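Local coordinates for minor capsid protein (Cafeteriavirus-dependent mavirus, PDB 6G42) that builds, as a single jelly-roll protein, the pentameric penton of the mavirus capsid and probably closes the vertices of its icosahedral shell, at residues C[75-80]-C[118-123]; C[51-56]-C[299-304]; C[63-68]-C[243-248]; C[40-45]-C[268-273]. All blocks are in the same frame, centred on the assembly; numbering follows the deposited sequence.

Contact 1: residues C[75-80]-C[118-123]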
loop_
_atom_site.group_PDB
_atom_site.type_symbol
_atom_site.label_atom_id
_atom_site.label_comp_id
_atom_site.label_asym_id
_atom_site.label_seq_id
_atom_site.Cartn_x
_atom_site.Cartn_y
_atom_site.Cartn_z
ATOM N N VAL C 75 12.549 35.403 -10.883
ATOM C CA VAL C 75 13.523 35.400 -9.779
ATOM C C VAL C 75 14.017 36.819 -9.513
ATOM O O VAL C 75 13.765 37.732 -10.299
ATOM C CB VAL C 75 14.719 34.440 -10.004
ATOM C CG1 VAL C 75 14.240 32.997 -9.986
ATOM C CG2 VAL C 75 15.480 34.746 -11.291
ATOM N N GLY C 76 14.705 36.994 -8.390
ATOM C CA GLY C 76 15.262 38.291 -8.009
ATOM C C GLY C 76 16.332 38.166 -6.946
ATOM O O GLY C 76 16.556 37.083 -6.407
ATOM N N ILE C 77 17.005 39.278 -6.660
ATOM C CA ILE C 77 18.053 39.318 -5.632
ATOM C C ILE C 77 17.854 40.526 -4.728
ATOM O O ILE C 77 17.699 41.650 -5.206
ATOM C CB ILE C 77 19.464 39.330 -6.246
ATOM C CG1 ILE C 77 19.559 38.218 -7.295
ATOM C CG2 ILE C 77 20.519 39.167 -5.153
ATOM C CD1 ILE C 77 20.942 37.910 -7.804
ATOM N N PHE C 78 17.877 40.265 -3.421
ATOM C CA PHE C 78 17.596 41.253 -2.382
ATOM C C PHE C 78 18.842 41.418 -1.520
ATOM O O PHE C 78 19.305 40.455 -0.905
ATOM C CB PHE C 78 16.423 40.769 -1.527
ATOM C CG PHE C 78 15.931 41.774 -0.522
ATOM C CD1 PHE C 78 15.055 42.784 -0.901
ATOM C CD2 PHE C 78 16.318 41.693 0.813
ATOM C CE1 PHE C 78 14.589 43.704 0.028
ATOM C CE2 PHE C 78 15.855 42.611 1.748
ATOM C CZ PHE C 78 14.989 43.617 1.355
ATOM N N ASN C 79 19.383 42.633 -1.493
ATOM C CA ASN C 79 20.563 42.951 -0.689
ATOM C C ASN C 79 20.125 43.255 0.743
ATOM O O ASN C 79 19.137 43.960 0.952
ATOM C CB ASN C 79 21.301 44.156 -1.287
ATOM C CG ASN C 79 22.721 44.323 -0.748
ATOM O OD1 ASN C 79 23.241 43.476 -0.017
ATOM N ND2 ASN C 79 23.358 45.427 -1.122
ATOM N N ARG C 80 20.856 42.720 1.717
ATOM C CA ARG C 80 20.556 42.955 3.136
ATOM C C ARG C 80 21.030 44.324 3.606
ATOM O O ARG C 80 20.270 45.048 4.254
ATOM C CB ARG C 80 21.185 41.880 4.021
ATOM C CG ARG C 80 20.374 40.600 4.127
ATOM C CD ARG C 80 21.206 39.537 4.812
ATOM N NE ARG C 80 20.435 38.474 5.447
ATOM C CZ ARG C 80 20.975 37.470 6.140
ATOM N NH1 ARG C 80 22.295 37.377 6.291
ATOM N NH2 ARG C 80 20.196 36.546 6.688
ATOM N N ALA C 118 21.747 33.310 -13.149
ATOM C CA ALA C 118 23.134 33.637 -13.502
ATOM C C ALA C 118 23.223 34.942 -14.291
ATOM O O ALA C 118 24.080 35.778 -14.016
ATOM C CB ALA C 118 23.762 32.500 -14.292
ATOM N N GLY C 119 22.337 35.100 -15.271
ATOM C CA GLY C 119 22.228 36.338 -16.049
ATOM C C GLY C 119 21.931 37.581 -15.223
ATOM O O GLY C 119 22.417 38.667 -15.539
ATOM N N LEU C 120 21.138 37.420 -14.166
ATOM C CA LEU C 120 20.803 38.520 -13.252
ATOM C C LEU C 120 21.947 38.848 -12.280
ATOM O O LEU C 120 22.062 39.985 -11.820
ATOM C CB LEU C 120 19.525 38.186 -12.476
ATOM C CG LEU C 120 18.858 39.310 -11.675
ATOM C CD1 LEU C 120 18.327 40.411 -12.587
ATOM C CD2 LEU C 120 17.736 38.736 -10.822
ATOM N N CYS C 121 22.773 37.849 -11.964
ATOM C CA CYS C 121 24.000 38.039 -11.165
ATOM C C CYS C 121 25.231 38.525 -11.961
ATOM O O CYS C 121 26.279 38.787 -11.364
ATOM C CB CYS C 121 24.380 36.729 -10.459
ATOM S SG CYS C 121 23.216 36.143 -9.209
ATOM N N ASP C 122 25.103 38.637 -13.285
ATOM C CA ASP C 122 26.226 38.927 -14.194
ATOM C C ASP C 122 26.984 40.208 -13.842
ATOM O O ASP C 122 28.205 40.190 -13.673
ATOM C CB ASP C 122 25.704 39.006 -15.637
ATOM C CG ASP C 122 26.797 39.301 -16.654
ATOM O OD1 ASP C 122 27.893 38.710 -16.559
ATOM O OD2 ASP C 122 26.546 40.118 -17.564
ATOM N N GLY C 123 26.246 41.307 -13.737
ATOM C CA GLY C 123 26.822 42.608 -13.399
ATOM C C GLY C 123 27.072 42.847 -11.918
ATOM O O GLY C 123 28.073 43.467 -11.553
#
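Leu120 lays its CD2 methyl over the backbone of the strand at Gly76, with Leu120 CD2 3.8 Å from Gly76 CA. With CG anti to the backbone N (chi1 -168°), the branch is directed at the strand. The same methyl reaches the flank of Ile77, where Leu120 CD2 lies 4.0 Å from Ile77 CG1; the two side chains run alongside each other in opposing senses. Ile77 completes the contact with its tip. Its chi2 of -169° extends CD1 away from CA, and that methyl meets the sulphur of Cys121, next in sequence to Leu120. No hydrogen bond joins the two segments. The contact is apolar packing of the C-terminal part of helix 106-120 and the residue after Leu120 on strand 74-79, and it lies far from the jelly-roll strands. Cys121 also touches Ile130 and Pro131, while Ile77 rests on Ile125 and His154. Strand 74-79 is hydrogen-bonded on one side to strand 84-90 and on the other to strand 154-158, and helix 106-120 packs against it, with Val75 touching Thr116 and Leu117 a turn before Leu120.

Contact 2: residues C[51-56]-C[299-304]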
loop_
_atom_site.group_PDB
_atom_site.type_symbol
_atom_site.label_atom_id
_atom_site.label_comp_id
_atom_site.label_asym_id
_atom_site.label_seq_id
_atom_site.Cartn_x
_atom_site.Cartn_y
_atom_site.Cartn_z
ATOM N N LEU C 51 -21.983 0.524 -21.045
ATOM C CA LEU C 51 -20.593 0.394 -21.483
ATOM C C LEU C 51 -19.642 0.814 -20.361
ATOM O O LEU C 51 -19.791 1.900 -19.784
ATOM C CB LEU C 51 -20.331 1.276 -22.702
ATOM C CG LEU C 51 -18.871 1.482 -23.130
ATOM C CD1 LEU C 51 -18.253 0.183 -23.623
ATOM C CD2 LEU C 51 -18.807 2.536 -24.212
ATOM N N ILE C 52 -18.649 -0.034 -20.095
ATOM C CA ILE C 52 -17.551 0.291 -19.176
ATOM C C ILE C 52 -16.216 -0.168 -19.763
ATOM O O ILE C 52 -16.117 -1.267 -20.325
ATOM C CB ILE C 52 -17.775 -0.299 -17.760
ATOM C CG1 ILE C 52 -16.648 0.106 -16.809
ATOM C CG2 ILE C 52 -17.900 -1.819 -17.780
ATOM C CD1 ILE C 52 -17.046 0.004 -15.351
ATOM N N VAL C 53 -15.207 0.698 -19.651
ATOM C CA VAL C 53 -13.845 0.382 -20.060
ATOM C C VAL C 53 -13.208 -0.393 -18.910
ATOM O O VAL C 53 -12.843 0.194 -17.892
ATOM C CB VAL C 53 -13.041 1.662 -20.389
ATOM C CG1 VAL C 53 -11.597 1.339 -20.780
ATOM C CG2 VAL C 53 -13.730 2.437 -21.508
ATOM N N GLU C 54 -13.101 -1.711 -19.079
ATOM C CA GLU C 54 -12.507 -2.603 -18.073
ATOM C C GLU C 54 -11.000 -2.340 -17.882
ATOM O O GLU C 54 -10.524 -2.210 -16.753
ATOM C CB GLU C 54 -12.742 -4.064 -18.482
ATOM C CG GLU C 54 -12.172 -5.143 -17.551
ATOM C CD GLU C 54 -12.905 -5.275 -16.225
ATOM O OE1 GLU C 54 -13.989 -4.657 -16.054
ATOM O OE2 GLU C 54 -12.392 -6.016 -15.347
ATOM N N GLU C 55 -10.263 -2.258 -18.986
ATOM C CA GLU C 55 -8.803 -2.201 -18.931
ATOM C C GLU C 55 -8.203 -1.589 -20.194
ATOM O O GLU C 55 -8.688 -1.827 -21.301
ATOM C CB GLU C 55 -8.277 -3.624 -18.688
ATOM C CG GLU C 55 -6.821 -3.924 -19.026
ATOM C CD GLU C 55 -6.418 -5.354 -18.662
ATOM O OE1 GLU C 55 -7.287 -6.260 -18.718
ATOM O OE2 GLU C 55 -5.232 -5.582 -18.331
ATOM N N PHE C 56 -7.166 -0.774 -20.010
ATOM C CA PHE C 56 -6.281 -0.393 -21.111
ATOM C C PHE C 56 -4.812 -0.394 -20.690
ATOM O O PHE C 56 -4.494 -0.441 -19.499
ATOM C CB PHE C 56 -6.703 0.934 -21.780
ATOM C CG PHE C 56 -6.509 2.169 -20.936
ATOM C CD1 PHE C 56 -5.256 2.766 -20.815
ATOM C CD2 PHE C 56 -7.597 2.785 -20.328
ATOM C CE1 PHE C 56 -5.085 3.918 -20.059
ATOM C CE2 PHE C 56 -7.434 3.942 -19.579
ATOM C CZ PHE C 56 -6.177 4.510 -19.444
ATOM N N LEU C 299 -6.600 -2.652 -24.979
ATOM C CA LEU C 299 -7.897 -2.049 -24.693
ATOM C C LEU C 299 -8.959 -3.130 -24.541
ATOM O O LEU C 299 -9.056 -4.027 -25.370
ATOM C CB LEU C 299 -8.252 -1.106 -25.844
ATOM C CG LEU C 299 -9.462 -0.180 -25.732
ATOM C CD1 LEU C 299 -9.155 1.148 -26.409
ATOM C CD2 LEU C 299 -10.703 -0.806 -26.353
ATOM N N LYS C 300 -9.746 -3.048 -23.477
ATOM C CA LYS C 300 -10.785 -4.039 -23.205
ATOM C C LYS C 300 -12.064 -3.325 -22.774
ATOM O O LYS C 300 -12.056 -2.550 -21.817
ATOM C CB LYS C 300 -10.318 -5.022 -22.130
ATOM C CG LYS C 300 -11.113 -6.323 -22.074
ATOM C CD LYS C 300 -10.350 -7.418 -21.329
ATOM C CE LYS C 300 -10.850 -8.820 -21.653
ATOM N NZ LYS C 300 -11.666 -9.392 -20.551
ATOM N N LEU C 301 -13.146 -3.580 -23.508
ATOM C CA LEU C 301 -14.443 -2.966 -23.256
ATOM C C LEU C 301 -15.429 -4.021 -22.768
ATOM O O LEU C 301 -15.299 -5.203 -23.091
ATOM C CB LEU C 301 -14.974 -2.327 -24.538
ATOM C CG LEU C 301 -14.077 -1.317 -25.250
ATOM C CD1 LEU C 301 -14.688 -0.948 -26.586
ATOM C CD2 LEU C 301 -13.869 -0.064 -24.416
ATOM N N LEU C 302 -16.413 -3.585 -21.988
ATOM C CA LEU C 302 -17.490 -4.461 -21.534
ATOM C C LEU C 302 -18.843 -3.841 -21.855
ATOM O O LEU C 302 -19.135 -2.726 -21.416
ATOM C CB LEU C 302 -17.389 -4.715 -20.028
ATOM C CG LEU C 302 -18.566 -5.448 -19.371
ATOM C CD1 LEU C 302 -18.764 -6.831 -19.982
ATOM C CD2 LEU C 302 -18.371 -5.544 -17.867
ATOM N N PHE C 303 -19.651 -4.572 -22.621
ATOM C CA PHE C 303 -21.058 -4.238 -22.809
ATOM C C PHE C 303 -21.860 -5.139 -21.872
ATOM O O PHE C 303 -21.922 -6.357 -22.067
ATOM C CB PHE C 303 -21.464 -4.401 -24.273
ATOM C CG PHE C 303 -20.722 -3.476 -25.205
ATOM C CD1 PHE C 303 -21.165 -2.172 -25.415
ATOM C CD2 PHE C 303 -19.565 -3.901 -25.858
ATOM C CE1 PHE C 303 -20.477 -1.317 -26.263
ATOM C CE2 PHE C 303 -18.870 -3.050 -26.706
ATOM C CZ PHE C 303 -19.327 -1.756 -26.910
ATOM N N GLU C 304 -22.426 -4.526 -20.836
ATOM C CA GLU C 304 -23.154 -5.220 -19.773
ATOM C C GLU C 304 -24.652 -4.912 -19.893
ATOM O O GLU C 304 -25.064 -3.745 -19.810
ATOM C CB GLU C 304 -22.614 -4.763 -18.413
ATOM C CG GLU C 304 -23.191 -5.487 -17.205
ATOM C CD GLU C 304 -22.701 -4.912 -15.881
ATOM O OE1 GLU C 304 -21.489 -4.623 -15.759
ATOM O OE2 GLU C 304 -23.532 -4.744 -14.956
#
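Lys300 faces Glu55 across two antiparallel strands, and its side chain can be followed outward from the backbone. Lys300 CB sits 3.7 Å from Glu55 O, the same oxygen that accepts the Lys300 N bond. Further out, Lys300 CD passes 4.2 Å from Glu55 OE1 as the two side chains cross. The chain then bends at its end (chi4 -105°), and NZ makes a salt bridge with Glu216 of the second subunit; Trp10 adds a cation-pi contact. Back at the strand, a classic beta bulge sets two residues, Glu54 and Glu55, opposite the single Lys300, whose O receives weak bonds from both of their amides. Beyond the bulge Ile52 and Leu302 form a hydrogen-bonded pair, with Ile52 N to Leu302 O at 3.0 Å. Leu51 CD1 lies over one face of the Phe303 ring, offset toward its rim, in a CH-pi contact 4.1 Å from the centroid. The face of Leu51, Val53, Leu301 and Phe303 is thus apolar, whereas the other mixes Ile52 and Leu302 with Glu55 and Lys300, buried residues whose charged ends find partners on the second subunit, His203 for Glu55 OE2 among them, consistent with a role in the subunit interface.

Contact 3: residues C[63-68]-C[243-248]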
loop_
_atom_site.group_PDB
_atom_site.type_symbol
_atom_site.label_atom_id
_atom_site.label_comp_id
_atom_site.label_asym_id
_atom_site.label_seq_id
_atom_site.Cartn_x
_atom_site.Cartn_y
_atom_site.Cartn_z
ATOM N N LEU C 63 5.275 11.411 -22.781
ATOM C CA LEU C 63 4.435 12.470 -22.228
ATOM C C LEU C 63 5.289 13.659 -21.782
ATOM O O LEU C 63 6.406 13.470 -21.296
ATOM C CB LEU C 63 3.619 11.945 -21.049
ATOM C CG LEU C 63 2.530 10.905 -21.340
ATOM C CD1 LEU C 63 1.948 10.388 -20.032
ATOM C CD2 LEU C 63 1.421 11.458 -22.224
ATOM N N PRO C 64 4.770 14.891 -21.954
ATOM C CA PRO C 64 5.505 16.057 -21.474
ATOM C C PRO C 64 5.452 16.213 -19.961
ATOM O O PRO C 64 4.473 15.814 -19.322
ATOM C CB PRO C 64 4.805 17.228 -22.165
ATOM C CG PRO C 64 3.428 16.742 -22.455
ATOM C CD PRO C 64 3.574 15.275 -22.730
ATOM N N LEU C 65 6.518 16.786 -19.413
ATOM C CA LEU C 65 6.658 17.020 -17.979
ATOM C C LEU C 65 6.354 18.463 -17.540
ATOM O O LEU C 65 6.035 18.693 -16.375
ATOM C CB LEU C 65 8.075 16.641 -17.537
ATOM C CG LEU C 65 8.614 15.263 -17.935
ATOM C CD1 LEU C 65 9.863 14.944 -17.129
ATOM C CD2 LEU C 65 7.589 14.157 -17.743
ATOM N N PHE C 66 6.459 19.424 -18.459
ATOM C CA PHE C 66 6.307 20.851 -18.142
ATOM C C PHE C 66 5.784 21.616 -19.363
ATOM O O PHE C 66 6.020 21.208 -20.504
ATOM C CB PHE C 66 7.648 21.427 -17.673
ATOM C CG PHE C 66 7.550 22.805 -17.075
ATOM C CD1 PHE C 66 7.006 22.991 -15.809
ATOM C CD2 PHE C 66 8.013 23.922 -17.767
ATOM C CE1 PHE C 66 6.917 24.263 -15.246
ATOM C CE2 PHE C 66 7.933 25.196 -17.207
ATOM C CZ PHE C 66 7.383 25.366 -15.946
ATOM N N LYS C 67 5.070 22.715 -19.110
ATOM C CA LYS C 67 4.452 23.537 -20.159
ATOM C C LYS C 67 4.562 25.014 -19.774
ATOM O O LYS C 67 3.651 25.546 -19.143
ATOM C CB LYS C 67 2.986 23.141 -20.329
ATOM C CG LYS C 67 2.247 23.859 -21.450
ATOM C CD LYS C 67 0.769 23.525 -21.406
ATOM C CE LYS C 67 0.054 23.935 -22.674
ATOM N NZ LYS C 67 -1.307 23.339 -22.714
ATOM N N PRO C 68 5.669 25.687 -20.169
ATOM C CA PRO C 68 5.981 27.066 -19.741
ATOM C C PRO C 68 4.916 28.152 -19.944
ATOM O O PRO C 68 4.923 29.140 -19.208
ATOM C CB PRO C 68 7.210 27.412 -20.577
ATOM C CG PRO C 68 7.880 26.112 -20.798
ATOM C CD PRO C 68 6.764 25.132 -20.991
ATOM N N GLN C 243 5.046 10.879 -11.294
ATOM C CA GLN C 243 5.714 10.268 -10.132
ATOM C C GLN C 243 7.204 10.611 -10.022
ATOM O O GLN C 243 7.751 10.673 -8.922
ATOM C CB GLN C 243 5.578 8.744 -10.202
ATOM C CG GLN C 243 4.144 8.225 -10.153
ATOM C CD GLN C 243 3.527 8.234 -8.763
ATOM O OE1 GLN C 243 4.226 8.360 -7.751
ATOM N NE2 GLN C 243 2.201 8.086 -8.705
ATOM N N ASN C 244 7.848 10.812 -11.168
ATOM C CA ASN C 244 9.302 10.953 -11.256
ATOM C C ASN C 244 9.683 11.752 -12.516
ATOM O O ASN C 244 8.825 12.385 -13.130
ATOM C CB ASN C 244 9.933 9.555 -11.257
ATOM C CG ASN C 244 9.486 8.713 -12.434
ATOM O OD1 ASN C 244 8.649 9.130 -13.235
ATOM N ND2 ASN C 244 10.032 7.511 -12.538
ATOM N N ASN C 245 10.952 11.710 -12.908
ATOM C CA ASN C 245 11.435 12.456 -14.070
ATOM C C ASN C 245 11.479 11.607 -15.355
ATOM O O ASN C 245 12.429 11.695 -16.134
ATOM C CB ASN C 245 12.816 13.028 -13.745
ATOM C CG ASN C 245 13.305 14.006 -14.793
ATOM O OD1 ASN C 245 12.555 14.864 -15.255
ATOM N ND2 ASN C 245 14.565 13.872 -15.184
ATOM N N GLN C 246 10.445 10.797 -15.576
ATOM C CA GLN C 246 10.374 9.931 -16.747
ATOM C C GLN C 246 9.363 10.475 -17.746
ATOM O O GLN C 246 8.163 10.491 -17.468
ATOM C CB GLN C 246 9.973 8.510 -16.351
ATOM C CG GLN C 246 11.102 7.642 -15.832
ATOM C CD GLN C 246 10.711 6.169 -15.802
ATOM O OE1 GLN C 246 9.956 5.731 -14.923
ATOM N NE2 GLN C 246 11.210 5.397 -16.767
ATOM N N ASP C 247 9.858 10.927 -18.897
ATOM C CA ASP C 247 8.998 11.293 -20.032
ATOM C C ASP C 247 8.415 10.063 -20.737
ATOM O O ASP C 247 7.272 10.105 -21.203
ATOM C CB ASP C 247 9.678 12.255 -21.030
ATOM C CG ASP C 247 11.101 11.845 -21.423
ATOM O OD1 ASP C 247 11.824 11.225 -20.609
ATOM O OD2 ASP C 247 11.514 12.192 -22.550
ATOM N N TYR C 248 9.184 8.976 -20.807
ATOM C CA TYR C 248 8.705 7.731 -21.411
ATOM C C TYR C 248 8.031 6.845 -20.363
ATOM O O TYR C 248 8.631 6.525 -19.337
ATOM C CB TYR C 248 9.846 6.980 -22.085
ATOM C CG TYR C 248 10.411 7.699 -23.284
ATOM C CD1 TYR C 248 11.351 8.712 -23.123
ATOM C CD2 TYR C 248 10.012 7.365 -24.586
ATOM C CE1 TYR C 248 11.881 9.379 -24.215
ATOM C CE2 TYR C 248 10.537 8.030 -25.688
ATOM C CZ TYR C 248 11.475 9.039 -25.497
ATOM O OH TYR C 248 12.018 9.725 -26.563
#
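Leu65 drives its two methyls against the loop 243-248, each finding a different part of it. CG stands anti to the carbonyl carbon (chi1 -51°), and beyond it Leu65 CD1 meets Asn245 OD1, 3.3 Å away, while Leu65 CD2 lies over the backbone, 3.7 Å from Gln246 O and 3.9 Å from Asp247 CA. The Leu65 and Asn245 side chains cross at about a right angle. The Asn245 amide is held at both ends, OD1 by Tyr106 N and ND2 by Asp105 OD1, at the start of helix 106-120. Asp247 has CG between the backbone N and the carbonyl carbon (chi1 47°); Asp247 CB comes 3.5 Å from Leu63 O, and its OD2 makes a salt bridge with Arg62. Within that loop, Asn244 ND2 bonds Gln246 OE1 at 3.0 Å, and Gln246 NE2 reaches Asn167 of the second subunit. The one hydrogen bond between the segments runs from Leu63 N to Asp247 O, 2.9 Å long and fairly straight at 160°. Both loops lie where the jelly-roll strands give way to what looks like a domain inserted after strand 49-62. Chemically, the junction combines a single backbone bond with the methyls of Leu65 packed against polar groups, in a loop whose polar side chains bond mostly to residues outside the two segments, Asn167 of the second subunit among them.

Contact 4: residues C[40-45]-C[268-273]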
loop_
_atom_site.group_PDB
_atom_site.type_symbol
_atom_site.label_atom_id
_atom_site.label_comp_id
_atom_site.label_asym_id
_atom_site.label_seq_id
_atom_site.Cartn_x
_atom_site.Cartn_y
_atom_site.Cartn_z
ATOM N N SER C 40 -21.159 -8.919 -38.281
ATOM C CA SER C 40 -22.537 -8.741 -37.818
ATOM C C SER C 40 -22.580 -7.738 -36.665
ATOM O O SER C 40 -21.536 -7.295 -36.173
ATOM C CB SER C 40 -23.133 -10.084 -37.397
ATOM O OG SER C 40 -22.333 -10.703 -36.410
ATOM N N THR C 41 -23.794 -7.372 -36.259
ATOM C CA THR C 41 -24.004 -6.413 -35.172
ATOM C C THR C 41 -23.467 -6.955 -33.846
ATOM O O THR C 41 -23.538 -8.154 -33.578
ATOM C CB THR C 41 -25.493 -6.039 -35.008
ATOM O OG1 THR C 41 -26.288 -7.228 -34.951
ATOM C CG2 THR C 41 -25.958 -5.168 -36.168
ATOM N N ILE C 42 -22.928 -6.052 -33.032
ATOM C CA ILE C 42 -22.253 -6.405 -31.781
ATOM C C ILE C 42 -23.251 -6.775 -30.675
ATOM O O ILE C 42 -23.054 -7.770 -29.970
ATOM C CB ILE C 42 -21.335 -5.247 -31.316
ATOM C CG1 ILE C 42 -20.259 -4.967 -32.376
ATOM C CG2 ILE C 42 -20.664 -5.571 -29.985
ATOM C CD1 ILE C 42 -19.688 -3.569 -32.326
ATOM N N LEU C 43 -24.311 -5.977 -30.545
ATOM C CA LEU C 43 -25.317 -6.116 -29.477
ATOM C C LEU C 43 -26.654 -6.696 -29.975
ATOM O O LEU C 43 -26.976 -6.618 -31.166
ATOM C CB LEU C 43 -25.568 -4.746 -28.840
ATOM C CG LEU C 43 -24.338 -3.988 -28.331
ATOM C CD1 LEU C 43 -24.699 -2.553 -27.978
ATOM C CD2 LEU C 43 -23.726 -4.697 -27.134
ATOM N N ASP C 44 -27.422 -7.277 -29.051
ATOM C CA ASP C 44 -28.793 -7.726 -29.340
ATOM C C ASP C 44 -29.720 -6.511 -29.439
ATOM O O ASP C 44 -29.548 -5.548 -28.683
ATOM C CB ASP C 44 -29.337 -8.650 -28.238
ATOM C CG ASP C 44 -28.572 -9.959 -28.116
ATOM O OD1 ASP C 44 -27.423 -10.050 -28.600
ATOM O OD2 ASP C 44 -29.129 -10.906 -27.514
ATOM N N PRO C 45 -30.701 -6.544 -30.365
ATOM C CA PRO C 45 -31.678 -5.449 -30.427
ATOM C C PRO C 45 -32.720 -5.456 -29.296
ATOM O O PRO C 45 -33.263 -4.404 -28.972
ATOM C CB PRO C 45 -32.344 -5.646 -31.791
ATOM C CG PRO C 45 -32.191 -7.096 -32.083
ATOM C CD PRO C 45 -30.905 -7.529 -31.445
ATOM N N THR C 268 -28.796 -0.002 -30.289
ATOM C CA THR C 268 -28.298 -1.384 -30.322
ATOM C C THR C 268 -27.882 -1.891 -31.707
ATOM O O THR C 268 -27.233 -2.933 -31.814
ATOM C CB THR C 268 -29.380 -2.351 -29.801
ATOM O OG1 THR C 268 -30.611 -2.122 -30.504
ATOM C CG2 THR C 268 -29.610 -2.148 -28.313
ATOM N N ASN C 269 -28.250 -1.162 -32.759
ATOM C CA ASN C 269 -28.119 -1.651 -34.146
ATOM C C ASN C 269 -26.756 -1.417 -34.824
ATOM O O ASN C 269 -26.572 -1.815 -35.976
ATOM C CB ASN C 269 -29.244 -1.062 -35.018
ATOM C CG ASN C 269 -29.045 0.420 -35.331
ATOM O OD1 ASN C 269 -28.643 1.200 -34.466
ATOM N ND2 ASN C 269 -29.337 0.813 -36.571
ATOM N N PHE C 270 -25.811 -0.796 -34.119
ATOM C CA PHE C 270 -24.526 -0.407 -34.723
ATOM C C PHE C 270 -23.594 -1.585 -35.009
ATOM O O PHE C 270 -23.699 -2.661 -34.418
ATOM C CB PHE C 270 -23.793 0.676 -33.906
ATOM C CG PHE C 270 -23.309 0.220 -32.555
ATOM C CD1 PHE C 270 -24.109 0.379 -31.433
ATOM C CD2 PHE C 270 -22.046 -0.344 -32.399
ATOM C CE1 PHE C 270 -23.674 -0.032 -30.184
ATOM C CE2 PHE C 270 -21.606 -0.759 -31.151
ATOM C CZ PHE C 270 -22.421 -0.602 -30.042
ATOM N N ASN C 271 -22.681 -1.324 -35.935
ATOM C CA ASN C 271 -21.782 -2.320 -36.513
ATOM C C ASN C 271 -20.291 -1.980 -36.339
ATOM O O ASN C 271 -19.446 -2.873 -36.222
ATOM C CB ASN C 271 -22.124 -2.406 -37.999
ATOM C CG ASN C 271 -21.539 -3.615 -38.678
ATOM O OD1 ASN C 271 -21.128 -4.581 -38.034
ATOM N ND2 ASN C 271 -21.521 -3.576 -40.000
ATOM N N ARG C 272 -19.980 -0.688 -36.352
ATOM C CA ARG C 272 -18.624 -0.196 -36.215
ATOM C C ARG C 272 -18.606 1.135 -35.469
ATOM O O ARG C 272 -19.613 1.847 -35.417
ATOM C CB ARG C 272 -17.990 -0.029 -37.602
ATOM C CG ARG C 272 -18.669 0.990 -38.503
ATOM C CD ARG C 272 -18.225 0.859 -39.952
ATOM N NE ARG C 272 -16.902 1.434 -40.198
ATOM C CZ ARG C 272 -16.310 1.499 -41.393
ATOM N NH1 ARG C 272 -16.909 1.019 -42.484
ATOM N NH2 ARG C 272 -15.102 2.049 -41.501
ATOM N N PHE C 273 -17.452 1.451 -34.891
ATOM C CA PHE C 273 -17.228 2.745 -34.243
ATOM C C PHE C 273 -15.742 3.033 -34.090
ATOM O O PHE C 273 -14.905 2.148 -34.252
ATOM C CB PHE C 273 -17.935 2.823 -32.879
ATOM C CG PHE C 273 -17.518 1.752 -31.904
ATOM C CD1 PHE C 273 -18.132 0.504 -31.918
ATOM C CD2 PHE C 273 -16.530 1.998 -30.956
ATOM C CE1 PHE C 273 -17.762 -0.483 -31.019
ATOM C CE2 PHE C 273 -16.155 1.015 -30.055
ATOM C CZ PHE C 273 -16.771 -0.229 -30.087
#
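Ile42 and Leu43 approach the ring of Phe270 with their end methyls, each obliquely, one nearest CE2 and the other nearest CE1. Leu43 CD1 lies 3.5 Å from Phe270 CE1, and Ile42 CD1 lies 3.6 Å from Phe270 CE2, so the ring is touched at the two carbons flanking CZ. Phe270 points its CB away from the loop, but CG sits between the backbone N and the carbonyl carbon (chi1 67°), and the ring beyond it comes back toward the two aliphatic chains. Ile42 is shared with a second ring: its CD1 stands in the plane of Phe273, at the edge, 3.9 Å from Phe273 CE1, and the two side chains cross at about a right angle. These residues close one end of the jelly-roll, where the connection between strands 33-37 and 49-62 meets the one between strands 248-264 and 272-281. At the more exposed residues, methyl and CH groups pack against backbone and hydroxyl oxygens. Thr41 turns CG2 to the backbone, 3.4 Å from Asn269 O, while Thr268 sets its CB 3.4 Å from Asp44 O and its OG1 3.5 Å from Pro45 CA. Phe270 also touches Leu211 and Pro212, and Phe273 touches Ile36 and Leu11. Ile42 also packs on Leu217 of the second subunit, and Asp44 N is hydrogen-bonded to Tyr49 OH.

How the contacts relate
The four contacts mark out an elongated chain. Contacts 2 and 4 lie in the jelly-roll, with centres 16 Å apart, and they touch: Phe303 CB is 3.7 Å from Leu43 CD2, and Leu301 CD1 packs on Phe273 CZ. Their segments alternate along the sequence. Contact 3 stands between the lobes, its centre 28 Å from that of contact 2 and 29 Å from that of contact 1. Contact 1 belongs to what looks like an inserted domain, its centre about 67 Å from that of contact 4, on the opposite side of the chain's centre. Contacts 2, 3 and 4 reach the second subunit, whereas contact 1 touches none.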